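Local coordinates for protein ketosynthase (Streptomyces sp. MSC090213JE08, PDB 6KXD) that probably condenses a fatty acyl chain with malonyl-ACP, releasing carbon dioxide, as the ketosynthase subunit of the highly reducing type II polyketide synthase for ishigamide, at residues Ser37-Ile42 against Thr54-Pro59; Glu256-Gly261 against Val401-Thr406; Ala120-Gln125 against Val138-Ile143. All blocks are in the same frame, centred on the assembly; numbering follows the deposited sequence.

Contact 1 of 3, residues Ser37-Ile42 against Thr54-Pro59; sequences SGARPI and TACEVP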
ATOM      1  N   SER A  37     -10.405  -7.674  25.996  1.00 61.32           N
ATOM      2  CA  SER A  37     -10.949  -8.008  24.704  1.00 59.75           C
ATOM      3  C   SER A  37     -11.668  -6.775  24.188  1.00 60.92           C
ATOM      4  O   SER A  37     -12.388  -6.117  24.922  1.00 55.79           O
ATOM      5  CB  SER A  37     -11.863  -9.200  24.732  1.00 60.67           C
ATOM      6  OG  SER A  37     -12.743  -9.168  23.626  1.00 56.56           O
ATOM      7  N   GLY A  38     -11.430  -6.458  22.915  1.00 52.31           N
ATOM      8  CA  GLY A  38     -12.044  -5.307  22.327  1.00 55.15           C
ATOM      9  C   GLY A  38     -13.382  -5.604  21.704  1.00 51.50           C
ATOM     10  O   GLY A  38     -13.882  -4.785  20.937  1.00 54.93           O
ATOM     11  N   ALA A  39     -13.959  -6.787  21.976  1.00 49.86           N
ATOM     12  CA  ALA A  39     -15.190  -7.205  21.348  1.00 50.28           C
ATOM     13  C   ALA A  39     -16.337  -6.384  21.947  1.00 51.01           C
ATOM     14  O   ALA A  39     -16.451  -6.254  23.160  1.00 54.53           O
ATOM     15  CB  ALA A  39     -15.405  -8.704  21.546  1.00 46.82           C
ATOM     16  N   ARG A  40     -17.201  -5.864  21.092  1.00 50.61           N
ATOM     17  CA  ARG A  40     -18.357  -5.107  21.548  1.00 55.08           C
ATOM     18  C   ARG A  40     -19.331  -5.110  20.401  1.00 56.04           C
ATOM     19  O   ARG A  40     -18.939  -5.480  19.298  1.00 54.27           O
ATOM     20  CB  ARG A  40     -17.968  -3.682  21.954  1.00 56.32           C
ATOM     21  CG  ARG A  40     -17.130  -2.935  20.925  1.00 57.57           C
ATOM     22  CD  ARG A  40     -16.678  -1.560  21.399  1.00 55.19           C
ATOM     23  NE  ARG A  40     -16.065  -1.623  22.710  1.00 61.99           N
ATOM     24  CZ  ARG A  40     -14.802  -1.933  22.955  1.00 60.35           C
ATOM     25  NH1 ARG A  40     -13.954  -2.145  21.970  1.00 65.17           N
ATOM     26  NH2 ARG A  40     -14.391  -1.995  24.202  1.00 58.48           N
ATOM     27  N   PRO A  41     -20.619  -4.745  20.607  1.00 56.37           N
ATOM     28  CA  PRO A  41     -21.535  -4.655  19.483  1.00 53.85           C
ATOM     29  C   PRO A  41     -21.012  -3.661  18.442  1.00 54.32           C
ATOM     30  O   PRO A  41     -20.379  -2.634  18.774  1.00 55.67           O
ATOM     31  CB  PRO A  41     -22.860  -4.167  20.079  1.00 55.12           C
ATOM     32  CG  PRO A  41     -22.737  -4.510  21.560  1.00 55.20           C
ATOM     33  CD  PRO A  41     -21.261  -4.427  21.896  1.00 56.98           C
ATOM     34  N   ILE A  42     -21.320  -3.974  17.193  1.00 52.91           N
ATOM     35  CA  ILE A  42     -21.073  -3.084  16.068  1.00 58.71           C
ATOM     36  C   ILE A  42     -22.050  -1.909  16.137  1.00 54.53           C
ATOM     37  O   ILE A  42     -23.256  -2.121  16.262  1.00 54.48           O
ATOM     38  CB  ILE A  42     -21.257  -3.831  14.740  1.00 56.28           C
ATOM     39  CG1 ILE A  42     -20.218  -4.935  14.529  1.00 53.25           C
ATOM     40  CG2 ILE A  42     -21.271  -2.850  13.582  1.00 61.05           C
ATOM     41  CD1 ILE A  42     -20.555  -5.844  13.344  1.00 54.48           C
ATOM     42  N   THR A  54     -21.143  -8.585  16.452  1.00 55.11           N
ATOM     43  CA  THR A  54     -19.985  -8.276  17.276  1.00 52.30           C
ATOM     44  C   THR A  54     -18.765  -7.992  16.383  1.00 53.07           C
ATOM     45  O   THR A  54     -18.542  -8.652  15.379  1.00 49.48           O
ATOM     46  CB  THR A  54     -19.657  -9.433  18.219  1.00 56.46           C
ATOM     47  OG1 THR A  54     -20.843  -9.708  18.974  1.00 60.93           O
ATOM     48  CG2 THR A  54     -18.485  -9.142  19.125  1.00 55.66           C
ATOM     49  N   ALA A  55     -17.974  -7.010  16.786  1.00 53.96           N
ATOM     50  CA  ALA A  55     -16.718  -6.656  16.138  1.00 51.02           C
ATOM     51  C   ALA A  55     -15.890  -6.009  17.226  1.00 53.93           C
ATOM     52  O   ALA A  55     -16.381  -5.866  18.343  1.00 53.50           O
ATOM     53  CB  ALA A  55     -16.964  -5.737  14.983  1.00 51.80           C
ATOM     54  N   CYS A  56     -14.662  -5.613  16.908  1.00 46.60           N
ATOM     55  CA  CYS A  56     -13.801  -5.014  17.874  1.00 44.27           C
ATOM     56  C   CYS A  56     -13.595  -3.555  17.496  1.00 49.67           C
ATOM     57  O   CYS A  56     -12.494  -3.169  17.065  1.00 52.67           O
ATOM     58  CB  CYS A  56     -12.458  -5.718  17.981  1.00 48.90           C
ATOM     59  SG  CYS A  56     -12.606  -7.396  18.656  1.00 52.95           S
ATOM     60  N   GLU A  57     -14.659  -2.773  17.658  1.00 51.53           N
ATOM     61  CA  GLU A  57     -14.625  -1.368  17.353  1.00 49.77           C
ATOM     62  C   GLU A  57     -13.831  -0.617  18.409  1.00 47.03           C
ATOM     63  O   GLU A  57     -13.623  -1.079  19.551  1.00 50.72           O
ATOM     64  CB  GLU A  57     -16.016  -0.761  17.289  1.00 50.76           C
ATOM     65  CG  GLU A  57     -16.738  -1.046  16.012  1.00 51.41           C
ATOM     66  CD  GLU A  57     -18.129  -0.458  15.995  1.00 53.77           C
ATOM     67  OE1 GLU A  57     -18.457   0.275  16.958  1.00 58.55           O
ATOM     68  OE2 GLU A  57     -18.870  -0.704  15.028  1.00 56.46           O
ATOM     69  N   VAL A  58     -13.353   0.565  17.994  1.00 47.16           N
ATOM     70  CA  VAL A  58     -12.857   1.538  18.907  1.00 49.65           C
ATOM     71  C   VAL A  58     -14.102   2.188  19.504  1.00 46.60           C
ATOM     72  O   VAL A  58     -14.971   2.700  18.791  1.00 49.38           O
ATOM     73  CB  VAL A  58     -11.912   2.563  18.253  1.00 45.46           C
ATOM     74  CG1 VAL A  58     -11.633   3.747  19.167  1.00 50.60           C
ATOM     75  CG2 VAL A  58     -10.597   1.912  17.851  1.00 48.79           C
ATOM     76  N   PRO A  59     -14.263   2.112  20.832  1.00 56.84           N
ATOM     77  CA  PRO A  59     -15.552   2.446  21.450  1.00 60.73           C
ATOM     78  C   PRO A  59     -15.900   3.948  21.481  1.00 66.53           C
ATOM     79  O   PRO A  59     -17.036   4.318  21.118  1.00 64.33           O
ATOM     80  CB  PRO A  59     -15.367   1.844  22.857  1.00 53.76           C
ATOM     81  CG  PRO A  59     -13.912   1.973  23.136  1.00 56.82           C
ATOM     82  CD  PRO A  59     -13.249   1.680  21.804  1.00 50.59           C
TER
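Arg40 and Ala55 carry the backbone pairing of Ser37-Ile42 with Thr54-Pro59. Arg40 N donates to Ala55 O at 2.9 Å. Ala55 N returns a bond to Arg40 O at 3.1 Å. Pro41 and Thr54 follow as an antiparallel non-hydrogen-bonded pair. On the other side of the bonded pair, Cys56 CA-H points at Gly38 O, with 3.1 Å between CA and O.

The two short strands make a small antiparallel ribbon, separate from the core sheets of the thiolase-like fold. The eleven residues that join them hold neither helix nor strand. Ser37 OG accepts from Ala39 N, an ST turn just before the first strand.

A side-chain bond lengthens the pairing. Arg40 NH1 donates to Glu57 O at 2.7 Å. The bond is bent, 132° at the hydrogen, and the oxygen is tilted 26° out of the guanidinium plane. The Arg40 chain bends at chi3 (50°), which turns NE back toward Pro59. Pro59 CB lies over one face of the guanidinium, offset toward its rim and 3.5 Å from Arg40 NE. NH1 also donates to Ser20 O. An alanine here would probably leave Glu57 O and Ser20 O without this donor and open a gap beside the Pro59 ring.

Apolar packing is tight at Ile42, whose CG1 is 3.4 Å from Ala55 CB. Cys56 SG rests on the Gly38-Ala39 peptide, 3.6 Å from Ala39 N. The Glu57 side chain crosses Ile42 at about a right angle and brings OE2 to 3.4 Å from Ile42 CA. Its carboxylate is bonded further on, by Thr43 OG1 and Arg44 N.

Contact 2 of 3, residues Glu256-Gly261 against Val401-Thr406; sequences EVLGYG and VLILGT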
ATOM      1  N   GLU A 256      14.518  -0.997  19.395  1.00 58.10           N
ATOM      2  CA  GLU A 256      15.263  -0.855  18.183  1.00 57.01           C
ATOM      3  C   GLU A 256      14.544  -1.689  17.113  1.00 50.93           C
ATOM      4  O   GLU A 256      13.987  -2.753  17.414  1.00 57.34           O
ATOM      5  CB  GLU A 256      16.712  -1.293  18.389  1.00 58.31           C
ATOM      6  CG  GLU A 256      17.610  -0.887  17.241  1.00 63.19           C
ATOM      7  CD  GLU A 256      19.062  -1.317  17.340  1.00 67.22           C
ATOM      8  OE1 GLU A 256      19.464  -1.798  18.411  1.00 70.08           O
ATOM      9  OE2 GLU A 256      19.781  -1.162  16.329  1.00 69.36           O
ATOM     10  N   VAL A 257      14.528  -1.182  15.876  1.00 51.92           N
ATOM     11  CA  VAL A 257      14.109  -1.974  14.718  1.00 47.65           C
ATOM     12  C   VAL A 257      15.346  -2.666  14.145  1.00 43.12           C
ATOM     13  O   VAL A 257      16.263  -2.003  13.642  1.00 50.95           O
ATOM     14  CB  VAL A 257      13.431  -1.110  13.632  1.00 49.69           C
ATOM     15  CG1 VAL A 257      12.867  -2.020  12.562  1.00 46.85           C
ATOM     16  CG2 VAL A 257      12.339  -0.207  14.182  1.00 48.32           C
ATOM     17  N   LEU A 258      15.362  -4.003  14.190  1.00 45.95           N
ATOM     18  CA  LEU A 258      16.527  -4.766  13.802  1.00 52.26           C
ATOM     19  C   LEU A 258      16.455  -5.155  12.327  1.00 45.10           C
ATOM     20  O   LEU A 258      17.469  -5.137  11.623  1.00 48.46           O
ATOM     21  CB  LEU A 258      16.617  -6.028  14.655  1.00 48.96           C
ATOM     22  CG  LEU A 258      16.666  -5.781  16.159  1.00 51.79           C
ATOM     23  CD1 LEU A 258      16.931  -7.089  16.886  1.00 53.55           C
ATOM     24  CD2 LEU A 258      17.711  -4.754  16.497  1.00 54.41           C
ATOM     25  N   GLY A 259      15.259  -5.546  11.879  1.00 47.02           N
ATOM     26  CA  GLY A 259      15.099  -5.974  10.507  1.00 46.23           C
ATOM     27  C   GLY A 259      13.681  -6.414  10.204  1.00 42.83           C
ATOM     28  O   GLY A 259      12.841  -6.529  11.079  1.00 45.95           O
ATOM     29  N   TYR A 260      13.458  -6.707   8.930  1.00 42.03           N
ATOM     30  CA  TYR A 260      12.249  -7.351   8.519  1.00 38.13           C
ATOM     31  C   TYR A 260      12.521  -8.201   7.284  1.00 39.12           C
ATOM     32  O   TYR A 260      13.613  -8.139   6.649  1.00 41.82           O
ATOM     33  CB  TYR A 260      11.140  -6.309   8.320  1.00 38.96           C
ATOM     34  CG  TYR A 260      11.142  -5.546   7.022  1.00 40.63           C
ATOM     35  CD1 TYR A 260      12.133  -4.608   6.765  1.00 43.96           C
ATOM     36  CD2 TYR A 260      10.108  -5.669   6.096  1.00 39.57           C
ATOM     37  CE1 TYR A 260      12.129  -3.842   5.614  1.00 42.77           C
ATOM     38  CE2 TYR A 260      10.078  -4.889   4.946  1.00 40.97           C
ATOM     39  CZ  TYR A 260      11.095  -3.986   4.702  1.00 36.37           C
ATOM     40  OH  TYR A 260      11.178  -3.187   3.625  1.00 40.85           O
ATOM     41  N   GLY A 261      11.521  -9.014   6.965  1.00 40.94           N
ATOM     42  CA  GLY A 261      11.545  -9.824   5.795  1.00 42.00           C
ATOM     43  C   GLY A 261      10.210  -9.760   5.086  1.00 43.88           C
ATOM     44  O   GLY A 261       9.152  -9.751   5.721  1.00 41.47           O
ATOM     45  N   VAL A 401       7.453  -9.966   8.131  1.00 38.46           N
ATOM     46  CA  VAL A 401       7.886 -10.321   9.472  1.00 44.17           C
ATOM     47  C   VAL A 401       8.872  -9.260   9.931  1.00 40.20           C
ATOM     48  O   VAL A 401       9.806  -8.907   9.195  1.00 44.64           O
ATOM     49  CB  VAL A 401       8.509 -11.727   9.466  1.00 41.38           C
ATOM     50  CG1 VAL A 401       8.990 -12.083  10.859  1.00 46.23           C
ATOM     51  CG2 VAL A 401       7.526 -12.741   8.915  1.00 45.71           C
ATOM     52  N   LEU A 402       8.616  -8.700  11.115  1.00 39.63           N
ATOM     53  CA  LEU A 402       9.381  -7.642  11.681  1.00 41.67           C
ATOM     54  C   LEU A 402      10.047  -8.133  12.968  1.00 44.29           C
ATOM     55  O   LEU A 402       9.396  -8.829  13.744  1.00 46.55           O
ATOM     56  CB  LEU A 402       8.418  -6.497  11.974  1.00 41.54           C
ATOM     57  CG  LEU A 402       8.959  -5.312  12.763  1.00 44.05           C
ATOM     58  CD1 LEU A 402       9.881  -4.479  11.897  1.00 47.16           C
ATOM     59  CD2 LEU A 402       7.809  -4.472  13.309  1.00 46.89           C
ATOM     60  N   ILE A 403      11.314  -7.759  13.126  1.00 48.03           N
ATOM     61  CA  ILE A 403      12.122  -8.098  14.295  1.00 51.79           C
ATOM     62  C   ILE A 403      12.524  -6.796  14.968  1.00 49.59           C
ATOM     63  O   ILE A 403      13.213  -5.951  14.359  1.00 47.50           O
ATOM     64  CB  ILE A 403      13.366  -8.934  13.955  1.00 53.07           C
ATOM     65  CG1 ILE A 403      13.105 -10.132  13.035  1.00 53.39           C
ATOM     66  CG2 ILE A 403      14.057  -9.358  15.241  1.00 59.21           C
ATOM     67  CD1 ILE A 403      12.182 -11.190  13.566  1.00 58.56           C
ATOM     68  N   LEU A 404      12.084  -6.672  16.231  1.00 44.35           N
ATOM     69  CA  LEU A 404      12.438  -5.617  17.138  1.00 49.74           C
ATOM     70  C   LEU A 404      13.341  -6.175  18.247  1.00 50.71           C
ATOM     71  O   LEU A 404      13.296  -7.366  18.543  1.00 49.47           O
ATOM     72  CB  LEU A 404      11.143  -5.056  17.728  1.00 50.18           C
ATOM     73  CG  LEU A 404      10.153  -4.463  16.723  1.00 50.24           C
ATOM     74  CD1 LEU A 404       8.913  -3.963  17.425  1.00 51.61           C
ATOM     75  CD2 LEU A 404      10.795  -3.339  15.939  1.00 50.87           C
ATOM     76  N   GLY A 405      14.143  -5.283  18.833  1.00 57.23           N
ATOM     77  CA  GLY A 405      15.110  -5.584  19.871  1.00 58.17           C
ATOM     78  C   GLY A 405      15.167  -4.492  20.921  1.00 59.03           C
ATOM     79  O   GLY A 405      14.720  -3.360  20.680  1.00 53.16           O
ATOM     80  N   THR A 406      15.705  -4.826  22.106  1.00 59.71           N
ATOM     81  CA  THR A 406      15.897  -3.812  23.148  1.00 61.01           C
ATOM     82  C   THR A 406      16.992  -2.872  22.656  1.00 60.16           C
ATOM     83  O   THR A 406      17.943  -3.337  22.048  1.00 56.32           O
ATOM     84  CB  THR A 406      16.256  -4.418  24.516  1.00 65.38           C
ATOM     85  OG1 THR A 406      15.281  -5.404  24.857  1.00 71.33           O
ATOM     86  CG2 THR A 406      16.306  -3.378  25.618  1.00 58.23           C
TER
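Glu256-Gly261 and Val401-Thr406 run antiparallel, with 145° between their N-to-C directions, and seven backbone hydrogen bonds join them, from Glu256 N to Gly405 O at one end to Val401 N to Gly261 O at the other. A classic beta bulge interrupts the register. Leu258 N and Gly259 N both donate to Ile403 O, at 2.9 and 3.2 Å respectively, so two N-H groups grip this one oxygen. The strands belong to the core sheets of the thiolase-like fold. Strand 255-264 also pairs with strand 10-19, and strand 398-405 with strand 387-394.

The side chains divide between two faces. Val257, Tyr260, Leu402 and Leu404 share one, against helices 172-185 and 341-355. Val257 CG2 lies 3.9 Å from Leu404 CD2, the two side chains side by side. Tyr260 OH is hydrogen-bonded to Asp182 OD2. Ile403 and Val401 turn to the other face, beside helix 274-288.

At the bulge, Leu258 CD1 reaches to 3.8 Å from Gly405 CA. On the first face, Leu402 CG stands anti to the backbone N (chi1 172°). Leu402 crosses Val257 at about a right angle, with Leu402 CD1 3.9 Å from Val257 CG1.

Contact 3 of 3, residues Ala120-Gln125 against Val138-Ile143; sequences AVLLEQ and VLARRI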
ATOM      1  N   ALA A 120     -19.367   2.438   1.062  1.00 40.24           N
ATOM      2  CA  ALA A 120     -20.696   1.795   1.299  1.00 40.59           C
ATOM      3  C   ALA A 120     -21.760   2.897   1.421  1.00 41.56           C
ATOM      4  O   ALA A 120     -22.770   2.881   0.735  1.00 46.23           O
ATOM      5  CB  ALA A 120     -20.631   0.941   2.525  1.00 42.93           C
ATOM      6  N   VAL A 121     -21.417   3.935   2.160  1.00 40.72           N
ATOM      7  CA  VAL A 121     -22.371   5.031   2.349  1.00 41.73           C
ATOM      8  C   VAL A 121     -22.664   5.727   1.033  1.00 46.54           C
ATOM      9  O   VAL A 121     -23.835   6.096   0.734  1.00 43.19           O
ATOM     10  CB  VAL A 121     -21.882   6.010   3.423  1.00 44.56           C
ATOM     11  CG1 VAL A 121     -22.775   7.242   3.457  1.00 46.74           C
ATOM     12  CG2 VAL A 121     -21.767   5.382   4.796  1.00 47.11           C
ATOM     13  N   LEU A 122     -21.635   5.905   0.200  1.00 43.03           N
ATOM     14  CA  LEU A 122     -21.849   6.407  -1.145  1.00 44.52           C
ATOM     15  C   LEU A 122     -22.840   5.543  -1.921  1.00 47.56           C
ATOM     16  O   LEU A 122     -23.713   6.072  -2.625  1.00 41.76           O
ATOM     17  CB  LEU A 122     -20.527   6.473  -1.916  1.00 43.39           C
ATOM     18  CG  LEU A 122     -19.640   7.666  -1.590  1.00 39.30           C
ATOM     19  CD1 LEU A 122     -18.215   7.414  -2.071  1.00 42.69           C
ATOM     20  CD2 LEU A 122     -20.210   8.897  -2.239  1.00 42.88           C
ATOM     21  N   LEU A 123     -22.663   4.218  -1.871  1.00 43.05           N
ATOM     22  CA  LEU A 123     -23.576   3.362  -2.619  1.00 48.20           C
ATOM     23  C   LEU A 123     -25.003   3.447  -2.056  1.00 44.64           C
ATOM     24  O   LEU A 123     -25.915   3.331  -2.827  1.00 50.15           O
ATOM     25  CB  LEU A 123     -23.084   1.917  -2.562  1.00 48.56           C
ATOM     26  CG  LEU A 123     -21.773   1.704  -3.309  1.00 51.02           C
ATOM     27  CD1 LEU A 123     -21.314   0.265  -3.153  1.00 53.91           C
ATOM     28  CD2 LEU A 123     -21.919   2.098  -4.773  1.00 50.81           C
ATOM     29  N   GLU A 124     -25.124   3.528  -0.729  1.00 49.89           N
ATOM     30  CA  GLU A 124     -26.399   3.750  -0.018  1.00 53.15           C
ATOM     31  C   GLU A 124     -27.096   4.981  -0.584  1.00 53.59           C
ATOM     32  O   GLU A 124     -28.298   4.957  -0.808  1.00 55.70           O
ATOM     33  CB  GLU A 124     -26.212   3.975   1.487  1.00 51.57           C
ATOM     34  CG  GLU A 124     -25.728   2.768   2.270  1.00 56.99           C
ATOM     35  CD  GLU A 124     -25.649   3.010   3.771  1.00 61.68           C
ATOM     36  OE1 GLU A 124     -26.068   4.108   4.205  1.00 65.25           O
ATOM     37  OE2 GLU A 124     -25.170   2.116   4.511  1.00 61.71           O
ATOM     38  N   GLN A 125     -26.330   6.047  -0.852  1.00 50.41           N
ATOM     39  CA  GLN A 125     -26.925   7.305  -1.315  1.00 51.23           C
ATOM     40  C   GLN A 125     -27.472   7.105  -2.729  1.00 56.39           C
ATOM     41  O   GLN A 125     -28.587   7.554  -3.050  1.00 52.65           O
ATOM     42  CB  GLN A 125     -25.943   8.466  -1.174  1.00 47.27           C
ATOM     43  CG  GLN A 125     -25.443   8.667   0.249  1.00 51.18           C
ATOM     44  CD  GLN A 125     -24.269   9.613   0.317  1.00 49.76           C
ATOM     45  OE1 GLN A 125     -23.582   9.816  -0.685  1.00 48.37           O
ATOM     46  NE2 GLN A 125     -24.030  10.179   1.502  1.00 45.38           N
ATOM     47  N   VAL A 138     -18.205  14.922  -0.804  1.00 42.90           N
ATOM     48  CA  VAL A 138     -17.299  14.976   0.320  1.00 46.08           C
ATOM     49  C   VAL A 138     -16.810  13.556   0.614  1.00 47.61           C
ATOM     50  O   VAL A 138     -15.630  13.334   0.887  1.00 48.83           O
ATOM     51  CB  VAL A 138     -17.932  15.651   1.546  1.00 51.92           C
ATOM     52  CG1 VAL A 138     -17.256  15.274   2.838  1.00 51.11           C
ATOM     53  CG2 VAL A 138     -17.935  17.158   1.361  1.00 61.77           C
ATOM     54  N   LEU A 139     -17.734  12.608   0.537  1.00 43.39           N
ATOM     55  CA  LEU A 139     -17.402  11.216   0.654  1.00 45.95           C
ATOM     56  C   LEU A 139     -16.531  10.756  -0.506  1.00 38.25           C
ATOM     57  O   LEU A 139     -15.503  10.076  -0.253  1.00 44.03           O
ATOM     58  CB  LEU A 139     -18.677  10.374   0.679  1.00 48.12           C
ATOM     59  CG  LEU A 139     -19.486  10.438   1.965  1.00 54.13           C
ATOM     60  CD1 LEU A 139     -20.640   9.448   1.913  1.00 57.38           C
ATOM     61  CD2 LEU A 139     -18.616  10.145   3.150  1.00 53.65           C
ATOM     62  N   ALA A 140     -16.927  11.072  -1.727  1.00 39.95           N
ATOM     63  CA  ALA A 140     -16.231  10.512  -2.867  1.00 40.83           C
ATOM     64  C   ALA A 140     -14.798  11.039  -2.879  1.00 44.76           C
ATOM     65  O   ALA A 140     -13.935  10.358  -3.311  1.00 41.71           O
ATOM     66  CB  ALA A 140     -16.945  10.797  -4.161  1.00 43.01           C
ATOM     67  N   ARG A 141     -14.559  12.240  -2.346  1.00 42.76           N
ATOM     68  CA  ARG A 141     -13.185  12.809  -2.368  1.00 45.91           C
ATOM     69  C   ARG A 141     -12.220  12.119  -1.391  1.00 43.20           C
ATOM     70  O   ARG A 141     -11.028  12.299  -1.503  1.00 51.61           O
ATOM     71  CB  ARG A 141     -13.259  14.293  -2.018  1.00 42.35           C
ATOM     72  CG  ARG A 141     -13.704  15.093  -3.226  1.00 42.62           C
ATOM     73  CD  ARG A 141     -14.194  16.454  -2.773  1.00 45.54           C
ATOM     74  NE  ARG A 141     -14.870  17.097  -3.883  1.00 52.92           N
ATOM     75  CZ  ARG A 141     -15.630  18.168  -3.756  1.00 53.83           C
ATOM     76  NH1 ARG A 141     -15.896  18.638  -2.552  1.00 57.88           N
ATOM     77  NH2 ARG A 141     -16.110  18.750  -4.833  1.00 54.72           N
ATOM     78  N   ARG A 142     -12.717  11.377  -0.409  1.00 39.96           N
ATOM     79  CA  ARG A 142     -11.864  10.925   0.612  1.00 39.39           C
ATOM     80  C   ARG A 142     -11.685   9.398   0.649  1.00 36.01           C
ATOM     81  O   ARG A 142     -11.143   8.936   1.610  1.00 41.14           O
ATOM     82  CB  ARG A 142     -12.383  11.482   1.924  1.00 43.00           C
ATOM     83  CG  ARG A 142     -13.568  10.729   2.499  1.00 42.24           C
ATOM     84  CD  ARG A 142     -14.135  11.576   3.620  1.00 40.51           C
ATOM     85  NE  ARG A 142     -15.117  10.786   4.353  1.00 41.27           N
ATOM     86  CZ  ARG A 142     -16.005  11.307   5.185  1.00 48.01           C
ATOM     87  NH1 ARG A 142     -16.151  12.625   5.238  1.00 39.20           N
ATOM     88  NH2 ARG A 142     -16.722  10.508   5.946  1.00 44.65           N
ATOM     89  N   ILE A 143     -12.160   8.667  -0.367  1.00 39.94           N
ATOM     90  CA  ILE A 143     -12.206   7.192  -0.332  1.00 39.82           C
ATOM     91  C   ILE A 143     -10.884   6.560  -0.776  1.00 40.18           C
ATOM     92  O   ILE A 143     -10.699   5.395  -0.550  1.00 44.44           O
ATOM     93  CB  ILE A 143     -13.366   6.623  -1.177  1.00 42.31           C
ATOM     94  CG1 ILE A 143     -13.291   7.088  -2.626  1.00 47.71           C
ATOM     95  CG2 ILE A 143     -14.711   6.972  -0.523  1.00 48.63           C
ATOM     96  CD1 ILE A 143     -13.922   6.162  -3.611  1.00 53.75           C
TER
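Leu122 and Leu139 are the main pair between Ala120-Gln125 and Val138-Ile143. Their side chains slide past each other in opposite directions. Leu122 CD2 lies 3.6 Å from Leu139 CB. The other branch reaches further across the short helix. Leu122 CD1 lies 3.8 Å from Ala140 CA, and Leu122 CD1 is 3.9 Å from Ile143 CG2.

Leu139 replies with CD1. Its chi2 of -174° carries CD1 away from the backbone in an extended line, where it touches both Val121 and Gln125. Val121 crosses Leu139 at about a right angle, and the distance from Val121 CG1 to Leu139 CD1, 3.4 Å, is tighter than usual van der Waals contact. Gln125 crosses Leu139 obliquely, with Gln125 NE2 3.5 Å from Leu139 CD1.

The next shell fixes these groups. Gln125 OE1 accepts from the backbone N of Asp136, which holds the amide beside Leu139. Leu139 CD2 lies 3.3 Å above one face of the Arg142 guanidinium, offset toward the rim. Arg142 NE makes a salt bridge with Asp118 OD2, back on helix 116-129, and NH1 donates to Asp73 O. A type I turn from Ala140 to Ile143 sets Ile143 against Leu122.

Beyond this lies a different subunit, not a copy of this chain and probably the chain length factor. Ala140 and Ile143 pack on Phe215 of that subunit, and Ala120 packs on its Tyr136. Arg141 donates to Ala219 O and Thr220 O of the same subunit.

The direct contact is therefore almost wholly apolar. Shape and van der Waals packing join helix 116-129 to the 138-143 segment and bury surface between them, while the Arg142-Asp118 salt bridge and the Gln125 OE1 bond from Asp136 N probably help fix how the two pieces sit.

Along the chain, contact 1 closes first, then contact 3, then contact 2. None touches another. Contacts 1 and 3 are the nearer pair, with centres about 24 Å apart and nearest atoms about 11 Å apart. Contact 2 lies across the chain's centre from both, its centre about 30 Å from that of contact 1 and about 38 Å from that of contact 3. Only contact 2 belongs to the core sheets of the thiolase-like fold. Contact 3 joins helix 116-129 to the 138-143 segment. The layout suggests separate roles: contact 2 builds the core, contact 3 sits at the interface with the non-identical subunit, probably the chain length factor, and contact 1 is a small ribbon which that subunit does not touch.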